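Local coordinates for protein N-terminal acetyltransferase B complex subunit MDM20 (Candida albicans, PDB 5K04) that probably serves as the non-catalytic auxiliary subunit of the NatB complex, which acetylates the N-termini of proteins, at residues Leu68-Ser82 and Glu93-Tyr105. Residues are numbered along the deposited sequence; the frame is centred on the assembly and turned at random.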
# COMPACT_ATOMS: atom_id res chain seq x y z
N LEU A 68 -4.72 -1.58 40.75
CA LEU A 68 -5.54 -2.59 40.10
C LEU A 68 -6.42 -3.33 41.11
O LEU A 68 -7.60 -3.57 40.86
CB LEU A 68 -4.64 -3.57 39.35
CG LEU A 68 -5.24 -4.85 38.78
CD1 LEU A 68 -6.49 -4.54 37.95
CD2 LEU A 68 -4.20 -5.55 37.93
N ASN A 69 -5.85 -3.66 42.27
CA ASN A 69 -6.58 -4.45 43.26
C ASN A 69 -7.70 -3.67 43.92
O ASN A 69 -8.61 -4.28 44.49
CB ASN A 69 -5.61 -4.99 44.30
CG ASN A 69 -4.50 -5.82 43.68
OD1 ASN A 69 -4.74 -6.63 42.79
ND2 ASN A 69 -3.28 -5.60 44.15
N ARG A 70 -7.68 -2.34 43.85
CA ARG A 70 -8.77 -1.53 44.37
C ARG A 70 -9.97 -1.49 43.43
O ARG A 70 -10.96 -0.82 43.75
CB ARG A 70 -8.29 -0.12 44.67
CG ARG A 70 -7.16 -0.06 45.71
CD ARG A 70 -6.68 1.38 45.94
NE ARG A 70 -5.58 1.47 46.90
CZ ARG A 70 -5.75 1.58 48.22
NH1 ARG A 70 -6.97 1.61 48.74
NH2 ARG A 70 -4.68 1.67 49.02
N TYR A 71 -9.89 -2.19 42.29
CA TYR A 71 -10.98 -2.37 41.32
C TYR A 71 -11.55 -1.13 40.64
O TYR A 71 -12.76 -0.90 40.64
CB TYR A 71 -12.05 -3.30 41.91
CG TYR A 71 -11.45 -4.65 42.28
CD1 TYR A 71 -10.51 -5.24 41.45
CD2 TYR A 71 -11.79 -5.30 43.46
CE1 TYR A 71 -9.94 -6.46 41.78
CE2 TYR A 71 -11.22 -6.52 43.80
CZ TYR A 71 -10.30 -7.10 42.95
OH TYR A 71 -9.73 -8.31 43.27
N PRO A 72 -10.67 -0.34 40.01
CA PRO A 72 -10.97 1.08 39.77
C PRO A 72 -12.34 1.63 39.41
O PRO A 72 -12.62 2.79 39.77
CB PRO A 72 -9.95 1.36 38.67
CG PRO A 72 -8.89 0.34 38.93
CD PRO A 72 -9.63 -0.90 39.31
N ASN A 73 -13.17 0.90 38.67
CA ASN A 73 -14.57 1.23 38.32
C ASN A 73 -14.79 2.50 37.48
O ASN A 73 -15.95 2.85 37.25
CB ASN A 73 -15.49 1.31 39.57
CG ASN A 73 -15.28 2.57 40.43
OD1 ASN A 73 -15.32 3.71 39.94
ND2 ASN A 73 -15.07 2.36 41.75
N ASP A 74 -13.74 3.17 37.00
CA ASP A 74 -13.91 4.35 36.15
C ASP A 74 -13.28 4.12 34.78
O ASP A 74 -12.15 3.62 34.70
CB ASP A 74 -13.28 5.61 36.77
CG ASP A 74 -13.24 6.78 35.80
OD1 ASP A 74 -14.24 7.53 35.71
OD2 ASP A 74 -12.21 6.95 35.10
N PRO A 75 -13.95 4.50 33.69
CA PRO A 75 -13.45 4.10 32.36
C PRO A 75 -12.09 4.68 32.01
O PRO A 75 -11.23 3.97 31.49
CB PRO A 75 -14.56 4.59 31.41
CG PRO A 75 -15.77 4.73 32.28
CD PRO A 75 -15.25 5.18 33.61
N LEU A 76 -11.86 5.97 32.29
CA LEU A 76 -10.58 6.58 31.95
C LEU A 76 -9.44 5.96 32.76
O LEU A 76 -8.37 5.69 32.22
CB LEU A 76 -10.62 8.09 32.18
CG LEU A 76 -11.26 8.93 31.08
CD1 LEU A 76 -11.19 10.42 31.41
CD2 LEU A 76 -10.60 8.65 29.74
N THR A 77 -9.66 5.75 34.06
CA THR A 77 -8.63 5.16 34.90
C THR A 77 -8.33 3.73 34.46
O THR A 77 -7.16 3.31 34.43
CB THR A 77 -9.06 5.20 36.37
OG1 THR A 77 -10.08 4.23 36.60
CG2 THR A 77 -9.62 6.56 36.70
N ILE A 78 -9.37 2.96 34.11
CA ILE A 78 -9.16 1.60 33.63
C ILE A 78 -8.33 1.61 32.36
O ILE A 78 -7.35 0.86 32.23
CB ILE A 78 -10.51 0.90 33.42
CG1 ILE A 78 -11.21 0.65 34.76
CG2 ILE A 78 -10.32 -0.41 32.65
CD1 ILE A 78 -12.71 0.46 34.65
N GLU A 79 -8.70 2.48 31.41
CA GLU A 79 -7.98 2.56 30.14
C GLU A 79 -6.50 2.83 30.37
O GLU A 79 -5.64 2.20 29.75
CB GLU A 79 -8.59 3.66 29.25
CG GLU A 79 -9.98 3.36 28.69
CD GLU A 79 -10.60 4.52 27.92
OE1 GLU A 79 -10.01 5.62 27.90
OE2 GLU A 79 -11.68 4.33 27.32
N LYS A 80 -6.18 3.75 31.28
CA LYS A 80 -4.78 4.10 31.49
C LYS A 80 -4.02 2.96 32.15
O LYS A 80 -2.95 2.57 31.68
CB LYS A 80 -4.68 5.39 32.30
CG LYS A 80 -5.31 6.55 31.58
CD LYS A 80 -5.00 7.87 32.25
CE LYS A 80 -5.49 9.02 31.37
NZ LYS A 80 -4.79 10.29 31.71
N LEU A 81 -4.58 2.38 33.21
CA LEU A 81 -3.99 1.19 33.81
C LEU A 81 -3.69 0.13 32.75
O LEU A 81 -2.53 -0.28 32.58
CB LEU A 81 -4.91 0.60 34.88
CG LEU A 81 -4.93 1.24 36.26
CD1 LEU A 81 -5.90 0.48 37.13
CD2 LEU A 81 -3.54 1.22 36.88
N SER A 82 -4.72 -0.32 32.02
CA SER A 82 -4.51 -1.34 30.99
C SER A 82 -3.48 -0.89 29.97
O SER A 82 -2.72 -1.71 29.45
CB SER A 82 -5.83 -1.68 30.29
OG SER A 82 -6.31 -0.57 29.55
N GLU A 93 -2.22 -8.29 33.32
CA GLU A 93 -2.80 -7.23 34.12
C GLU A 93 -3.58 -6.23 33.27
O GLU A 93 -4.62 -5.74 33.70
CB GLU A 93 -1.70 -6.55 34.93
CG GLU A 93 -1.08 -7.41 36.04
CD GLU A 93 -0.08 -8.45 35.53
OE1 GLU A 93 0.31 -8.38 34.34
OE2 GLU A 93 0.32 -9.32 36.33
N SER A 94 -3.10 -5.92 32.06
CA SER A 94 -3.82 -4.98 31.19
C SER A 94 -5.22 -5.48 30.85
O SER A 94 -6.13 -4.67 30.63
CB SER A 94 -3.03 -4.71 29.91
OG SER A 94 -2.95 -5.87 29.10
N SER A 95 -5.41 -6.79 30.82
CA SER A 95 -6.74 -7.36 30.60
C SER A 95 -7.54 -7.42 31.90
O SER A 95 -8.76 -7.20 31.90
CB SER A 95 -6.61 -8.75 29.96
OG SER A 95 -7.83 -9.47 30.00
N LEU A 96 -6.87 -7.71 33.01
CA LEU A 96 -7.57 -7.91 34.28
C LEU A 96 -8.26 -6.64 34.78
O LEU A 96 -9.24 -6.74 35.53
CB LEU A 96 -6.58 -8.43 35.32
CG LEU A 96 -7.12 -9.50 36.28
CD1 LEU A 96 -7.83 -10.62 35.51
CD2 LEU A 96 -5.99 -10.06 37.14
N VAL A 97 -7.77 -5.45 34.41
CA VAL A 97 -8.43 -4.22 34.84
C VAL A 97 -9.86 -4.17 34.32
O VAL A 97 -10.80 -3.87 35.06
CB VAL A 97 -7.63 -2.99 34.40
CG1 VAL A 97 -8.09 -1.77 35.19
CG2 VAL A 97 -6.16 -3.21 34.58
N TYR A 98 -10.03 -4.46 33.03
CA TYR A 98 -11.36 -4.44 32.44
C TYR A 98 -12.21 -5.60 32.95
O TYR A 98 -13.38 -5.41 33.30
CB TYR A 98 -11.25 -4.49 30.92
CG TYR A 98 -10.92 -3.18 30.23
CD1 TYR A 98 -11.91 -2.25 29.95
CD2 TYR A 98 -9.62 -2.90 29.80
CE1 TYR A 98 -11.62 -1.06 29.30
CE2 TYR A 98 -9.33 -1.72 29.13
CZ TYR A 98 -10.33 -0.80 28.89
OH TYR A 98 -10.05 0.38 28.24
N GLU A 99 -11.64 -6.81 33.00
CA GLU A 99 -12.38 -7.99 33.45
C GLU A 99 -12.88 -7.82 34.87
O GLU A 99 -14.01 -8.20 35.19
CB GLU A 99 -11.51 -9.24 33.34
CG GLU A 99 -11.03 -9.58 31.95
CD GLU A 99 -10.18 -10.84 31.91
OE1 GLU A 99 -10.64 -11.89 32.40
OE2 GLU A 99 -9.04 -10.78 31.41
N ASN A 100 -12.04 -7.27 35.75
CA ASN A 100 -12.46 -7.04 37.12
C ASN A 100 -13.62 -6.05 37.17
O ASN A 100 -14.56 -6.22 37.95
CB ASN A 100 -11.28 -6.54 37.96
CG ASN A 100 -10.27 -7.65 38.27
OD1 ASN A 100 -10.60 -8.84 38.25
ND2 ASN A 100 -9.03 -7.25 38.55
N ALA A 101 -13.58 -5.02 36.32
CA ALA A 101 -14.65 -4.03 36.30
C ALA A 101 -15.95 -4.63 35.79
O ALA A 101 -17.03 -4.36 36.33
CB ALA A 101 -14.23 -2.83 35.44
N ILE A 102 -15.87 -5.43 34.73
CA ILE A 102 -17.06 -6.11 34.20
C ILE A 102 -17.63 -7.07 35.22
O ILE A 102 -18.85 -7.15 35.42
CB ILE A 102 -16.69 -6.83 32.89
CG1 ILE A 102 -16.29 -5.83 31.83
CG2 ILE A 102 -17.84 -7.71 32.43
CD1 ILE A 102 -15.49 -6.45 30.70
N LYS A 103 -16.76 -7.84 35.88
CA LYS A 103 -17.19 -8.75 36.93
C LYS A 103 -17.88 -7.99 38.06
O LYS A 103 -18.96 -8.40 38.53
CB LYS A 103 -15.98 -9.54 37.45
CG LYS A 103 -16.29 -10.64 38.47
CD LYS A 103 -15.04 -11.44 38.88
CE LYS A 103 -15.36 -12.52 39.91
NZ LYS A 103 -14.16 -13.30 40.36
N LYS A 104 -17.30 -6.86 38.49
CA LYS A 104 -17.81 -6.10 39.63
C LYS A 104 -19.04 -5.26 39.28
O LYS A 104 -19.89 -5.02 40.15
CB LYS A 104 -16.71 -5.19 40.17
CG LYS A 104 -16.67 -5.03 41.68
CD LYS A 104 -17.72 -4.07 42.20
CE LYS A 104 -17.35 -3.55 43.58
NZ LYS A 104 -18.34 -2.54 44.08
N TYR A 105 -19.16 -4.79 38.03
CA TYR A 105 -20.23 -3.89 37.60
C TYR A 105 -20.81 -4.36 36.27
O TYR A 105 -20.71 -3.66 35.26
CB TYR A 105 -19.72 -2.46 37.47
CG TYR A 105 -18.88 -1.99 38.64
CD1 TYR A 105 -19.47 -1.40 39.75
CD2 TYR A 105 -17.51 -2.14 38.62
CE1 TYR A 105 -18.69 -0.96 40.81
CE2 TYR A 105 -16.73 -1.72 39.68
CZ TYR A 105 -17.33 -1.12 40.77
OH TYR A 105 -16.54 -0.70 41.82
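V97 is the main bump of helix 91-104: its side chain enters a hollow bounded by L68, I78, L81 and S82, a knob-into-hole fit. Its two methyls divide the hollow. With CG1 anti to the backbone N (chi1 -163°), that branch lies 3.6 Å from I78 CG2 and also meets L81 CD1, while V97 CG2 is 3.6 Å from L68 CD1. The fit is reciprocal, for L68 is itself a knob among E93, L96, V97 and N100; its side chain crosses that of E93 at about a right angle, with CD2 nearest E93 CB. The two branches of I78 meet different neighbours. CG2 sits over the centre of the Y98 ring, 3.5 Å from the centroid and 6° off the normal, a CH-pi contact; CD1 reaches 3.7 Å to A101 CB. W116 of helix 109-120 stacks with the Y98 ring, tying it to the next helix. E79 lays its CG against Y98 OH, while its OE2 is hydrogen-bonded to S115 OG. Segment axes of helices 75-82 and 93-104 approach to 8.3 Å at 157°, an antiparallel hairpin consistent with the TPR-like helical repeats of this family; L68, from the preceding helix 58-69, packs on the same helix 91-104. Near the hairpin turn the backbones close up: the CA atoms of S82 and S94 are 3.7 Å apart, consistent with the small serine side chains, S82 CB lying against S94 O and S94 CB against S82 O. Toward the other end, the loop after helix 58-69 provides the fit. The Y71 ring presents its edge to N100, CE1 lying 3.4 Å from ND2, with ring and amide planes steeply inclined. N73 places CB against the Y105 phenol, and its ND2 gives Y105 OH a weak, bent hydrogen bond.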